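Local coordinates for MdcE (Pseudomonas aeruginosa, PDB 5VIP), which is the gamma subunit of a biotin-independent malonate decarboxylase and probably has transferase activity, at residues 46-51 with 59-64; 90-95 with 138-143; 103-108 with 144-149; 165-170 with 259-264. All blocks are in the same frame, centred on the assembly; numbering follows the deposited sequence.

Interaction 1: 46-51 with 59-64; sequences LRVADA and RFLAVV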
loop_
_atom_site.group_PDB
_atom_site.type_symbol
_atom_site.label_atom_id
_atom_site.label_comp_id
_atom_site.label_asym_id
_atom_site.label_seq_id
_atom_site.Cartn_x
_atom_site.Cartn_y
_atom_site.Cartn_z
ATOM N N LEU A 46 -12.434 -7.821 13.073
ATOM C CA LEU A 46 -11.430 -8.772 12.610
ATOM C C LEU A 46 -11.802 -10.206 12.958
ATOM O O LEU A 46 -12.136 -10.499 14.103
ATOM C CB LEU A 46 -10.073 -8.462 13.239
ATOM C CG LEU A 46 -8.999 -8.030 12.264
ATOM C CD1 LEU A 46 -9.448 -6.722 11.660
ATOM C CD2 LEU A 46 -7.662 -7.902 12.975
ATOM N N ARG A 47 -11.734 -11.095 11.975
ATOM C CA ARG A 47 -11.833 -12.521 12.243
ATOM C C ARG A 47 -10.502 -13.188 11.931
ATOM O O ARG A 47 -9.991 -13.073 10.810
ATOM C CB ARG A 47 -12.946 -13.166 11.421
ATOM C CG ARG A 47 -14.322 -12.629 11.712
ATOM C CD ARG A 47 -14.776 -12.971 13.121
ATOM N NE ARG A 47 -16.153 -12.533 13.334
ATOM C CZ ARG A 47 -16.486 -11.318 13.755
ATOM N NH1 ARG A 47 -15.532 -10.432 14.010
ATOM N NH2 ARG A 47 -17.763 -10.989 13.918
ATOM N N VAL A 48 -9.962 -13.895 12.921
ATOM C CA VAL A 48 -8.693 -14.605 12.794
ATOM C C VAL A 48 -8.848 -16.008 13.374
ATOM O O VAL A 48 -9.402 -16.171 14.461
ATOM C CB VAL A 48 -7.538 -13.871 13.534
ATOM C CG1 VAL A 48 -6.220 -14.614 13.358
ATOM C CG2 VAL A 48 -7.414 -12.424 13.062
ATOM N N ALA A 49 -8.360 -17.014 12.657
ATOM C CA ALA A 49 -8.440 -18.396 13.123
ATOM C C ALA A 49 -7.308 -19.222 12.534
ATOM O O ALA A 49 -6.983 -19.084 11.357
ATOM C CB ALA A 49 -9.784 -19.007 12.755
ATOM N N ASP A 50 -6.703 -20.072 13.354
ATOM C CA ASP A 50 -5.706 -21.015 12.868
ATOM C C ASP A 50 -6.378 -22.339 12.508
ATOM O O ASP A 50 -7.343 -22.743 13.149
ATOM C CB ASP A 50 -4.612 -21.227 13.914
ATOM C CG ASP A 50 -3.742 -19.991 14.107
ATOM O OD1 ASP A 50 -3.252 -19.442 13.096
ATOM O OD2 ASP A 50 -3.547 -19.563 15.267
ATOM N N ALA A 51 -5.869 -23.006 11.479
ATOM C CA ALA A 51 -6.452 -24.262 11.014
ATOM C C ALA A 51 -5.448 -24.987 10.149
ATOM O O ALA A 51 -4.276 -24.624 10.126
ATOM C CB ALA A 51 -7.732 -24.015 10.247
ATOM N N ARG A 59 -3.444 -19.671 8.712
ATOM C CA ARG A 59 -4.213 -18.719 9.499
ATOM C C ARG A 59 -5.106 -17.919 8.556
ATOM O O ARG A 59 -4.620 -17.307 7.599
ATOM C CB ARG A 59 -3.285 -17.802 10.312
ATOM C CG ARG A 59 -3.972 -16.592 10.945
ATOM C CD ARG A 59 -3.026 -15.877 11.924
ATOM N NE ARG A 59 -2.887 -16.626 13.174
ATOM C CZ ARG A 59 -2.454 -16.118 14.327
ATOM N NH1 ARG A 59 -2.092 -14.838 14.411
ATOM N NH2 ARG A 59 -2.388 -16.892 15.407
ATOM N N PHE A 60 -6.412 -17.961 8.809
ATOM C CA PHE A 60 -7.391 -17.188 8.044
ATOM C C PHE A 60 -7.529 -15.787 8.638
ATOM O O PHE A 60 -7.577 -15.622 9.855
ATOM C CB PHE A 60 -8.771 -17.871 8.042
ATOM C CG PHE A 60 -8.823 -19.181 7.287
ATOM C CD1 PHE A 60 -9.135 -19.211 5.934
ATOM C CD2 PHE A 60 -8.595 -20.386 7.942
ATOM C CE1 PHE A 60 -9.203 -20.414 5.242
ATOM C CE2 PHE A 60 -8.658 -21.594 7.255
ATOM C CZ PHE A 60 -8.963 -21.606 5.906
ATOM N N LEU A 61 -7.618 -14.777 7.780
ATOM C CA LEU A 61 -7.832 -13.413 8.247
ATOM C C LEU A 61 -8.875 -12.744 7.390
ATOM O O LEU A 61 -8.790 -12.776 6.174
ATOM C CB LEU A 61 -6.540 -12.582 8.205
ATOM C CG LEU A 61 -5.346 -13.085 9.004
ATOM C CD1 LEU A 61 -4.345 -13.733 8.064
ATOM C CD2 LEU A 61 -4.712 -11.929 9.752
ATOM N N ALA A 62 -9.839 -12.112 8.036
ATOM C CA ALA A 62 -10.876 -11.393 7.332
ATOM C C ALA A 62 -11.230 -10.123 8.084
ATOM O O ALA A 62 -11.357 -10.123 9.315
ATOM C CB ALA A 62 -12.126 -12.279 7.159
ATOM N N VAL A 63 -11.390 -9.040 7.339
ATOM C CA VAL A 63 -12.017 -7.849 7.875
ATOM C C VAL A 63 -13.520 -7.957 7.629
ATOM O O VAL A 63 -13.942 -8.306 6.527
ATOM C CB VAL A 63 -11.460 -6.591 7.224
ATOM C CG1 VAL A 63 -12.154 -5.354 7.787
ATOM C CG2 VAL A 63 -9.950 -6.521 7.444
ATOM N N VAL A 64 -14.328 -7.681 8.650
ATOM C CA VAL A 64 -15.784 -7.821 8.527
ATOM C C VAL A 64 -16.484 -6.641 9.199
ATOM O O VAL A 64 -15.883 -5.958 10.030
ATOM C CB VAL A 64 -16.278 -9.143 9.168
ATOM C CG1 VAL A 64 -15.606 -10.356 8.507
ATOM C CG2 VAL A 64 -16.003 -9.120 10.666
#
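An antiparallel strand pairing at the margin of the central sheet joins 46-51 to 59-64, and within this chain strand 46-53 is outermost. The axes of the two short strands run 4.6 Å apart. Two pairs, Arg-47 with Ala-62 and Ala-49 with Phe-60, are hydrogen-bonded; the straightest bond runs from Arg-47 N to Ala-62 O (2.9 Å, 177° at the hydrogen). Between and beyond them lie the non-hydrogen-bonded pairs, of which Asp-50 with Arg-59 carries a salt bridge. The guanidinium meets the carboxylate side-on, Arg-59 NE reaching Asp-50 OD1 at 2.8 Å and Arg-59 NH2 reaching Asp-50 OD2 at 2.9 Å, with the two planes only 27° apart. A bend at chi3 (-75°) in an otherwise extended Arg-59 turns NE and NH2 toward the acid, while its CD lies 3.7 Å from Val-48 CG1. The motif is a beta hairpin, strands 46-53 and 56-63, whose second strand pairs in parallel with strand 106-113. On the face carrying Val-48, Leu-61 and Val-63, helix 81-97 packs against the hairpin; its Glu-93 binds Arg-59 NH1, and Arg-105 is a second basic partner of Asp-50 OD1. On the face of Arg-47, Ala-49 and Phe-60, helix 24-33 brings Phe-29. Arg-47 bends at chi2, and Val-64 CG2 lies over one face of its guanidinium, toward the rim, 3.6 Å from NH1, which bonds to Ala-44 O. At the other end of the pairing, Ala-51 CB approaches the Phe-60 ring edge at CE2 (4.0 Å).

Interaction 2: 90-95 with 138-143; sequences AVDEAL and YARARL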
loop_
_atom_site.group_PDB
_atom_site.type_symbol
_atom_site.label_atom_id
_atom_site.label_comp_id
_atom_site.label_asym_id
_atom_site.label_seq_id
_atom_site.Cartn_x
_atom_site.Cartn_y
_atom_site.Cartn_z
ATOM N N ALA A 90 -2.037 -9.173 14.269
ATOM C CA ALA A 90 -2.362 -10.586 14.053
ATOM C C ALA A 90 -1.363 -11.253 13.109
ATOM O O ALA A 90 -0.981 -12.405 13.305
ATOM C CB ALA A 90 -3.788 -10.737 13.512
ATOM N N VAL A 91 -0.927 -10.532 12.083
ATOM C CA VAL A 91 0.068 -11.089 11.179
ATOM C C VAL A 91 1.430 -11.187 11.865
ATOM O O VAL A 91 2.111 -12.215 11.774
ATOM C CB VAL A 91 0.173 -10.259 9.886
ATOM C CG1 VAL A 91 1.367 -10.710 9.058
ATOM C CG2 VAL A 91 -1.141 -10.397 9.076
ATOM N N ASP A 92 1.829 -10.136 12.575
ATOM C CA ASP A 92 3.116 -10.183 13.263
ATOM C C ASP A 92 3.141 -11.281 14.335
ATOM O O ASP A 92 4.189 -11.866 14.605
ATOM C CB ASP A 92 3.452 -8.830 13.892
ATOM C CG ASP A 92 4.942 -8.599 13.995
ATOM O OD1 ASP A 92 5.600 -8.500 12.938
ATOM O OD2 ASP A 92 5.463 -8.536 15.131
ATOM N N GLU A 93 1.985 -11.553 14.938
ATOM C CA GLU A 93 1.876 -12.628 15.926
ATOM C C GLU A 93 2.268 -13.968 15.301
ATOM O O GLU A 93 3.059 -14.711 15.866
ATOM C CB GLU A 93 0.457 -12.705 16.501
ATOM C CG GLU A 93 0.256 -13.899 17.434
ATOM C CD GLU A 93 -1.176 -14.041 17.944
ATOM O OE1 GLU A 93 -2.127 -13.941 17.136
ATOM O OE2 GLU A 93 -1.346 -14.261 19.162
ATOM N N ALA A 94 1.718 -14.265 14.127
ATOM C CA ALA A 94 2.056 -15.493 13.419
ATOM C C ALA A 94 3.527 -15.527 12.997
ATOM O O ALA A 94 4.184 -16.561 13.103
ATOM C CB ALA A 94 1.149 -15.669 12.202
ATOM N N LEU A 95 4.039 -14.398 12.516
ATOM C CA LEU A 95 5.421 -14.319 12.045
ATOM C C LEU A 95 6.408 -14.651 13.169
ATOM O O LEU A 95 7.361 -15.418 12.976
ATOM C CB LEU A 95 5.701 -12.921 11.473
ATOM C CG LEU A 95 7.096 -12.556 10.957
ATOM C CD1 LEU A 95 7.476 -13.409 9.756
ATOM C CD2 LEU A 95 7.161 -11.080 10.594
ATOM N N TYR A 138 2.277 -7.914 6.493
ATOM C CA TYR A 138 2.021 -8.877 5.430
ATOM C C TYR A 138 3.245 -9.094 4.531
ATOM O O TYR A 138 3.631 -10.239 4.233
ATOM C CB TYR A 138 0.844 -8.423 4.572
ATOM C CG TYR A 138 -0.529 -8.879 5.020
ATOM C CD1 TYR A 138 -0.857 -10.234 5.056
ATOM C CD2 TYR A 138 -1.525 -7.949 5.328
ATOM C CE1 TYR A 138 -2.144 -10.655 5.407
ATOM C CE2 TYR A 138 -2.817 -8.358 5.680
ATOM C CZ TYR A 138 -3.116 -9.717 5.714
ATOM O OH TYR A 138 -4.394 -10.157 6.056
ATOM N N ALA A 139 3.866 -7.999 4.107
ATOM C CA ALA A 139 5.055 -8.101 3.251
ATOM C C ALA A 139 6.218 -8.810 3.961
ATOM O O ALA A 139 6.903 -9.644 3.369
ATOM C CB ALA A 139 5.498 -6.697 2.783
ATOM N N ARG A 140 6.459 -8.459 5.220
ATOM C CA ARG A 140 7.540 -9.085 5.974
ATOM C C ARG A 140 7.282 -10.575 6.128
ATOM O O ARG A 140 8.197 -11.390 5.991
ATOM C CB ARG A 140 7.704 -8.426 7.348
ATOM C CG ARG A 140 8.462 -7.103 7.310
ATOM C CD ARG A 140 8.777 -6.567 8.698
ATOM N NE ARG A 140 7.579 -6.143 9.414
ATOM C CZ ARG A 140 7.089 -6.769 10.479
ATOM N NH1 ARG A 140 7.710 -7.835 10.960
ATOM N NH2 ARG A 140 5.990 -6.317 11.070
ATOM N N ALA A 141 6.028 -10.928 6.389
ATOM C CA ALA A 141 5.645 -12.333 6.475
ATOM C C ALA A 141 5.920 -13.055 5.160
ATOM O O ALA A 141 6.470 -14.150 5.163
ATOM C CB ALA A 141 4.181 -12.469 6.863
ATOM N N ARG A 142 5.538 -12.451 4.037
ATOM C CA ARG A 142 5.800 -13.046 2.727
ATOM C C ARG A 142 7.303 -13.218 2.481
ATOM O O ARG A 142 7.749 -14.293 2.078
ATOM C CB ARG A 142 5.169 -12.200 1.604
ATOM C CG ARG A 142 5.477 -12.693 0.178
ATOM C CD ARG A 142 4.679 -11.930 -0.909
ATOM N NE ARG A 142 4.704 -10.475 -0.701
ATOM C CZ ARG A 142 5.784 -9.710 -0.858
ATOM N NH1 ARG A 142 6.943 -10.245 -1.229
ATOM N NH2 ARG A 142 5.711 -8.400 -0.632
ATOM N N LEU A 143 8.080 -12.164 2.726
ATOM C CA LEU A 143 9.523 -12.218 2.511
ATOM C C LEU A 143 10.188 -13.268 3.406
ATOM O O LEU A 143 11.202 -13.849 3.031
ATOM C CB LEU A 143 10.165 -10.842 2.754
ATOM C CG LEU A 143 9.786 -9.744 1.748
ATOM C CD1 LEU A 143 10.263 -8.385 2.224
ATOM C CD2 LEU A 143 10.360 -10.062 0.375
#
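Two neighbouring helices on one side of the central sheet, 81-97 and 127-143, pack together here in the manner of parallel beta-alpha-beta architecture, where each helix leads into a strand beneath it. Their short segments run nearly the same way, 23° apart, with axes 9.4 Å from each other. Val-91 supplies the inner part of the contact with both methyl branches. Its CG2 sits over one face of the Tyr-138 ring in a CH-pi contact, 3.9 Å from the centroid and 15° off the normal, while CG1 meets Ala-141 CB at 4.0 Å. One turn later Leu-95 continues the apolar seam, placing CD1 3.9 Å from Ala-141 CA. Farther from the sheet the seam gives way to a salt bridge between Asp-92 and Arg-140. The arginine reaches across end-on, and both terminal nitrogens converge on a single oxygen: NH1 lies 3.0 Å and NH2 2.9 Å from Asp-92 OD1. The acceptor is near the guanidinium plane, but the carboxylate is turned 60° to it, so that NH2 approaches from above the carboxylate plane and NH1 nearly along the C-O bond. The arginine chain bends at chi3, and its NE forms a salt bridge with Asp-136, one turn earlier in the same helix. Leu-95 CD2 packs against the same guanidinium, 3.3 Å from Arg-140 NH1. Beneath the pair, Leu-61 of strand 56-63 and Leu-107 of strand 106-113 receive Val-91, Ala-141 touches Leu-107, and Tyr-138, whose OH bonds to His-164, extends over strands 56-63, 106-113 and 148-152.

Interaction 3: 103-108 with 144-149; sequences RKRALL and AGHPLI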
loop_
_atom_site.group_PDB
_atom_site.type_symbol
_atom_site.label_atom_id
_atom_site.label_comp_id
_atom_site.label_asym_id
_atom_site.label_seq_id
_atom_site.Cartn_x
_atom_site.Cartn_y
_atom_site.Cartn_z
ATOM N N ARG A 103 7.866 -25.116 9.342
ATOM C CA ARG A 103 6.800 -24.715 8.435
ATOM C C ARG A 103 6.194 -23.378 8.854
ATOM O O ARG A 103 5.546 -23.289 9.898
ATOM C CB ARG A 103 5.692 -25.768 8.403
ATOM C CG ARG A 103 6.037 -27.087 7.737
ATOM C CD ARG A 103 5.016 -28.131 8.175
ATOM N NE ARG A 103 4.694 -29.069 7.109
ATOM C CZ ARG A 103 3.571 -29.778 7.062
ATOM N NH1 ARG A 103 2.670 -29.652 8.029
ATOM N NH2 ARG A 103 3.352 -30.612 6.051
ATOM N N LYS A 104 6.398 -22.344 8.045
ATOM C CA LYS A 104 5.730 -21.064 8.272
ATOM C C LYS A 104 4.268 -21.194 7.863
ATOM O O LYS A 104 3.978 -21.625 6.753
ATOM C CB LYS A 104 6.392 -19.943 7.469
ATOM C CG LYS A 104 7.902 -19.948 7.478
ATOM C CD LYS A 104 8.450 -19.542 8.819
ATOM C CE LYS A 104 9.887 -19.089 8.691
ATOM N NZ LYS A 104 10.322 -18.427 9.949
ATOM N N ARG A 105 3.349 -20.813 8.744
ATOM C CA ARG A 105 1.940 -21.001 8.454
ATOM C C ARG A 105 1.504 -20.116 7.289
ATOM O O ARG A 105 2.028 -19.010 7.092
ATOM C CB ARG A 105 1.087 -20.717 9.692
ATOM C CG ARG A 105 0.799 -19.249 9.947
ATOM C CD ARG A 105 0.207 -19.079 11.329
ATOM N NE ARG A 105 1.169 -19.453 12.362
ATOM C CZ ARG A 105 0.898 -19.482 13.660
ATOM N NH1 ARG A 105 -0.318 -19.174 14.097
ATOM N NH2 ARG A 105 1.844 -19.828 14.519
ATOM N N ALA A 106 0.562 -20.618 6.500
ATOM C CA ALA A 106 0.045 -19.830 5.394
ATOM C C ALA A 106 -0.862 -18.750 5.955
ATOM O O ALA A 106 -1.529 -18.947 6.972
ATOM C CB ALA A 106 -0.699 -20.705 4.390
ATOM N N LEU A 107 -0.859 -17.595 5.300
ATOM C CA LEU A 107 -1.772 -16.523 5.648
ATOM C C LEU A 107 -2.791 -16.436 4.535
ATOM O O LEU A 107 -2.447 -16.136 3.389
ATOM C CB LEU A 107 -1.030 -15.194 5.831
ATOM C CG LEU A 107 0.106 -15.245 6.861
ATOM C CD1 LEU A 107 0.847 -13.928 6.945
ATOM C CD2 LEU A 107 -0.407 -15.679 8.239
ATOM N N LEU A 108 -4.040 -16.726 4.875
ATOM C CA LEU A 108 -5.124 -16.749 3.906
ATOM C C LEU A 108 -6.026 -15.552 4.139
ATOM O O LEU A 108 -6.839 -15.544 5.074
ATOM C CB LEU A 108 -5.918 -18.057 4.015
ATOM C CG LEU A 108 -5.028 -19.309 3.987
ATOM C CD1 LEU A 108 -5.843 -20.600 4.164
ATOM C CD2 LEU A 108 -4.235 -19.362 2.692
ATOM N N ALA A 144 9.615 -13.497 4.585
ATOM C CA ALA A 144 10.167 -14.462 5.538
ATOM C C ALA A 144 9.804 -15.905 5.183
ATOM O O ALA A 144 10.301 -16.845 5.809
ATOM C CB ALA A 144 9.693 -14.133 6.950
ATOM N N GLY A 145 8.930 -16.085 4.196
ATOM C CA GLY A 145 8.568 -17.417 3.751
ATOM C C GLY A 145 7.169 -17.900 4.096
ATOM O O GLY A 145 6.845 -19.058 3.853
ATOM N N HIS A 146 6.330 -17.040 4.663
ATOM C CA HIS A 146 4.924 -17.403 4.824
ATOM C C HIS A 146 4.207 -17.329 3.486
ATOM O O HIS A 146 4.254 -16.298 2.814
ATOM C CB HIS A 146 4.223 -16.495 5.830
ATOM C CG HIS A 146 4.699 -16.668 7.236
ATOM N ND1 HIS A 146 4.015 -17.424 8.165
ATOM C CD2 HIS A 146 5.789 -16.177 7.877
ATOM C CE1 HIS A 146 4.665 -17.391 9.317
ATOM N NE2 HIS A 146 5.741 -16.639 9.169
ATOM N N PRO A 147 3.550 -18.429 3.074
ATOM C CA PRO A 147 2.728 -18.300 1.873
ATOM C C PRO A 147 1.537 -17.399 2.165
ATOM O O PRO A 147 0.811 -17.641 3.131
ATOM C CB PRO A 147 2.290 -19.742 1.579
ATOM C CG PRO A 147 3.296 -20.606 2.308
ATOM C CD PRO A 147 3.658 -19.825 3.535
ATOM N N LEU A 148 1.362 -16.355 1.361
ATOM C CA LEU A 148 0.185 -15.498 1.464
ATOM C C LEU A 148 -0.707 -15.704 0.271
ATOM O O LEU A 148 -0.255 -15.591 -0.874
ATOM C CB LEU A 148 0.548 -14.017 1.518
ATOM C CG LEU A 148 0.935 -13.326 2.809
ATOM C CD1 LEU A 148 2.185 -13.977 3.389
ATOM C CD2 LEU A 148 1.190 -11.857 2.464
ATOM N N ILE A 149 -1.975 -15.969 0.539
ATOM C CA ILE A 149 -2.961 -16.110 -0.517
ATOM C C ILE A 149 -4.102 -15.161 -0.251
ATOM O O ILE A 149 -4.667 -15.139 0.856
ATOM C CB ILE A 149 -3.505 -17.567 -0.615
ATOM C CG1 ILE A 149 -2.356 -18.542 -0.896
ATOM C CG2 ILE A 149 -4.538 -17.665 -1.702
ATOM C CD1 ILE A 149 -2.696 -19.992 -0.625
HETATM O O HOH W 1 8.027 -16.758 10.790
#
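The His-146 imidazole has Lys-104 CB over the centre of one face, a CH-pi contact 3.5 Å from the centroid and 8° off the normal, and the carbonyl oxygen of Arg-105 at its edge. There His-146 ND1 donates to a lone pair of Arg-105 O at 2.8 Å, nearly in the ring plane, so face and edge contacts together fix the ring's orientation. This is where two adjacent parallel strands, 106-113 and 148-152, begin, connected by a beta-alpha-beta crossover through helix 127-143. That helix ends in a Schellman motif at Gly-145, whose positive phi suits glycine. Beyond the histidine the sheet pairing begins: Leu-107 N bonds to Pro-147 O (2.7 Å), and Leu-107 O accepts from Ile-149 N (2.9 Å). Leu-107 and Leu-148 lie side by side under helix 127-143, their CD1 atoms 3.8 Å apart. On the other face Leu-108 CD2 meets Ile-149 CD1 at 3.7 Å, and helix 237-254 covers Ile-149. The Lys-104 ammonium bonds to the backbone O of Asp-98. One water spans the two side chains, 3.0 Å from Lys-104 NZ and 2.8 Å from His-146 NE2.

Interaction 4: 165-170 with 259-264; sequences GYQANR and RDLGGR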
loop_
_atom_site.group_PDB
_atom_site.type_symbol
_atom_site.label_atom_id
_atom_site.label_comp_id
_atom_site.label_asym_id
_atom_site.label_seq_id
_atom_site.Cartn_x
_atom_site.Cartn_y
_atom_site.Cartn_z
ATOM N N GLY A 165 -4.766 -7.994 1.566
ATOM C CA GLY A 165 -4.841 -8.808 0.382
ATOM C C GLY A 165 -3.788 -8.547 -0.674
ATOM O O GLY A 165 -3.310 -9.487 -1.280
ATOM N N TYR A 166 -3.413 -7.292 -0.918
ATOM C CA TYR A 166 -2.667 -7.024 -2.143
ATOM C C TYR A 166 -1.171 -7.377 -2.015
ATOM O O TYR A 166 -0.436 -7.313 -3.000
ATOM C CB TYR A 166 -2.771 -5.559 -2.568
ATOM C CG TYR A 166 -3.111 -5.374 -4.037
ATOM C CD1 TYR A 166 -3.865 -4.286 -4.461
ATOM C CD2 TYR A 166 -2.780 -6.351 -4.980
ATOM C CE1 TYR A 166 -4.193 -4.124 -5.806
ATOM C CE2 TYR A 166 -3.126 -6.200 -6.316
ATOM C CZ TYR A 166 -3.821 -5.081 -6.720
ATOM O OH TYR A 166 -4.179 -4.928 -8.052
ATOM N N GLN A 167 -0.707 -7.765 -0.833
ATOM C CA GLN A 167 0.670 -8.240 -0.712
ATOM C C GLN A 167 0.810 -9.748 -0.955
ATOM O O GLN A 167 1.879 -10.310 -0.748
ATOM C CB GLN A 167 1.237 -7.892 0.667
ATOM C CG GLN A 167 1.619 -6.429 0.821
ATOM C CD GLN A 167 2.636 -5.979 -0.231
ATOM O OE1 GLN A 167 3.692 -6.585 -0.383
ATOM N NE2 GLN A 167 2.310 -4.915 -0.962
ATOM N N ALA A 168 -0.260 -10.400 -1.394
ATOM C CA ALA A 168 -0.266 -11.866 -1.511
ATOM C C ALA A 168 0.714 -12.408 -2.563
ATOM O O ALA A 168 0.951 -11.773 -3.596
ATOM C CB ALA A 168 -1.690 -12.356 -1.832
ATOM N N ASN A 169 1.285 -13.577 -2.286
ATOM C CA ASN A 169 1.989 -14.364 -3.307
ATOM C C ASN A 169 1.071 -14.737 -4.477
ATOM O O ASN A 169 1.501 -14.783 -5.623
ATOM C CB ASN A 169 2.553 -15.661 -2.725
ATOM C CG ASN A 169 3.560 -15.433 -1.625
ATOM O OD1 ASN A 169 3.206 -15.372 -0.450
ATOM N ND2 ASN A 169 4.829 -15.344 -1.996
ATOM N N ARG A 170 -0.183 -15.045 -4.172
ATOM C CA ARG A 170 -1.148 -15.457 -5.195
ATOM C C ARG A 170 -2.514 -14.876 -4.894
ATOM O O ARG A 170 -2.954 -14.881 -3.744
ATOM C CB ARG A 170 -1.258 -16.981 -5.283
ATOM C CG ARG A 170 0.044 -17.712 -5.535
ATOM C CD ARG A 170 0.503 -17.617 -6.980
ATOM N NE ARG A 170 1.644 -18.504 -7.166
ATOM C CZ ARG A 170 2.883 -18.217 -6.773
ATOM N NH1 ARG A 170 3.153 -17.053 -6.191
ATOM N NH2 ARG A 170 3.854 -19.095 -6.957
ATOM N N ARG A 259 9.560 -15.500 -3.682
ATOM C CA ARG A 259 8.630 -14.914 -2.721
ATOM C C ARG A 259 8.070 -13.565 -3.174
ATOM O O ARG A 259 7.635 -12.768 -2.350
ATOM C CB ARG A 259 9.315 -14.779 -1.358
ATOM C CG ARG A 259 9.587 -16.149 -0.716
ATOM C CD ARG A 259 10.434 -16.081 0.541
ATOM N NE ARG A 259 10.841 -17.425 0.964
ATOM C CZ ARG A 259 11.623 -17.686 2.008
ATOM N NH1 ARG A 259 12.085 -16.696 2.759
ATOM N NH2 ARG A 259 11.946 -18.944 2.300
ATOM N N ASP A 260 8.063 -13.328 -4.484
ATOM C CA ASP A 260 7.546 -12.075 -5.044
ATOM C C ASP A 260 6.022 -12.002 -5.060
ATOM O O ASP A 260 5.335 -13.016 -4.930
ATOM C CB ASP A 260 8.061 -11.877 -6.472
ATOM C CG ASP A 260 9.568 -11.945 -6.563
ATOM O OD1 ASP A 260 10.101 -13.070 -6.688
ATOM O OD2 ASP A 260 10.217 -10.876 -6.512
ATOM N N LEU A 261 5.506 -10.786 -5.217
ATOM C CA LEU A 261 4.085 -10.565 -5.438
ATOM C C LEU A 261 3.587 -11.379 -6.623
ATOM O O LEU A 261 4.300 -11.530 -7.612
ATOM C CB LEU A 261 3.804 -9.085 -5.691
ATOM C CG LEU A 261 4.055 -8.154 -4.515
ATOM C CD1 LEU A 261 3.574 -6.777 -4.873
ATOM C CD2 LEU A 261 3.321 -8.676 -3.312
ATOM N N GLY A 262 2.363 -11.890 -6.521
ATOM C CA GLY A 262 1.762 -12.681 -7.582
ATOM C C GLY A 262 1.770 -12.064 -8.962
ATOM O O GLY A 262 2.019 -12.766 -9.949
ATOM N N GLY A 263 1.513 -10.757 -9.041
ATOM C CA GLY A 263 1.498 -10.050 -10.313
ATOM C C GLY A 263 2.813 -10.154 -11.068
ATOM O O GLY A 263 2.904 -9.759 -12.231
ATOM N N ARG A 264 3.828 -10.696 -10.400
ATOM C CA ARG A 264 5.187 -10.778 -10.928
ATOM C C ARG A 264 5.454 -12.148 -11.539
ATOM O O ARG A 264 4.973 -12.450 -12.633
ATOM C CB ARG A 264 6.207 -10.490 -9.819
ATOM C CG ARG A 264 5.949 -9.207 -9.018
ATOM C CD ARG A 264 5.552 -8.063 -9.932
ATOM N NE ARG A 264 6.573 -7.860 -10.952
ATOM C CZ ARG A 264 6.442 -7.046 -11.994
ATOM N NH1 ARG A 264 5.319 -6.358 -12.172
ATOM N NH2 ARG A 264 7.430 -6.939 -12.870
HETATM O O HOH W 2 5.477 -15.768 -4.795
#
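Leu-261 lays its CD2 methyl against Gln-167, 3.4 Å from the backbone O and 3.6 Å from OE1 of that residue. With CD1 extended from CA (chi2 -173°), the other branch, CD2, is the one that turns to Gln-167, although the leucine CB points away from 165-170. The glutamine is bent at chi2 (-57°), crossing the leucine obliquely. A backbone bond follows one residue on: Gly-262 N donates to a lone pair of Ala-168 O at 3.3 Å, with 166° at the hydrogen. Both segments are loops built around type I beta turns, Gly-165 to Ala-168 and Leu-261 to Arg-264; the first leads into strand 170-174 of the central sheet and the second lies between helices 237-254 and 271-283. Asn-169 works on both sides of this junction. Its OD1 accepts from Leu-148 N in the neighbouring strand, and its ND2, 3.8 Å from Asp-260 O, reaches that carbonyl through water. The water accepts from Asn-169 ND2 (2.9 Å) and from Arg-170 NH1 (3.0 Å), the latter at the guanidinium edge, and donates to Asp-260 O at 2.8 Å. Arg-142 of helix 127-143 touches both loops, its NH2 donating to Gln-167 OE1 and its NH1 to Arg-259 O. Apolar side chains of the other protein's chain pack on Tyr-166, Gln-167 and Leu-261, and Gln-167 NE2 donates to its backbone.

How the interactions relate
Interactions 1 and 3 are pairings in one mixed sheet, their centres 14 Å apart, and they meet where strand 56-63 adjoins strand 106-113: Arg-59 N and O bond to Ala-106 O and Leu-108 N. Interaction 2 packs the helices leading into strands 106-113 and 148-152, so its segments alternate along the chain with those of interaction 3, their centres only about 8 Å apart. Interaction 1 closes before these open, and interaction 4 follows them all, about 19 Å from interaction 1 between centres. Arg-142 connects interaction 2 to interaction 4, and Asn-169 connects interaction 4 to Leu-148. The set thus runs from the sheet's hairpin margin to loops at the contact with the other protein of the assembly.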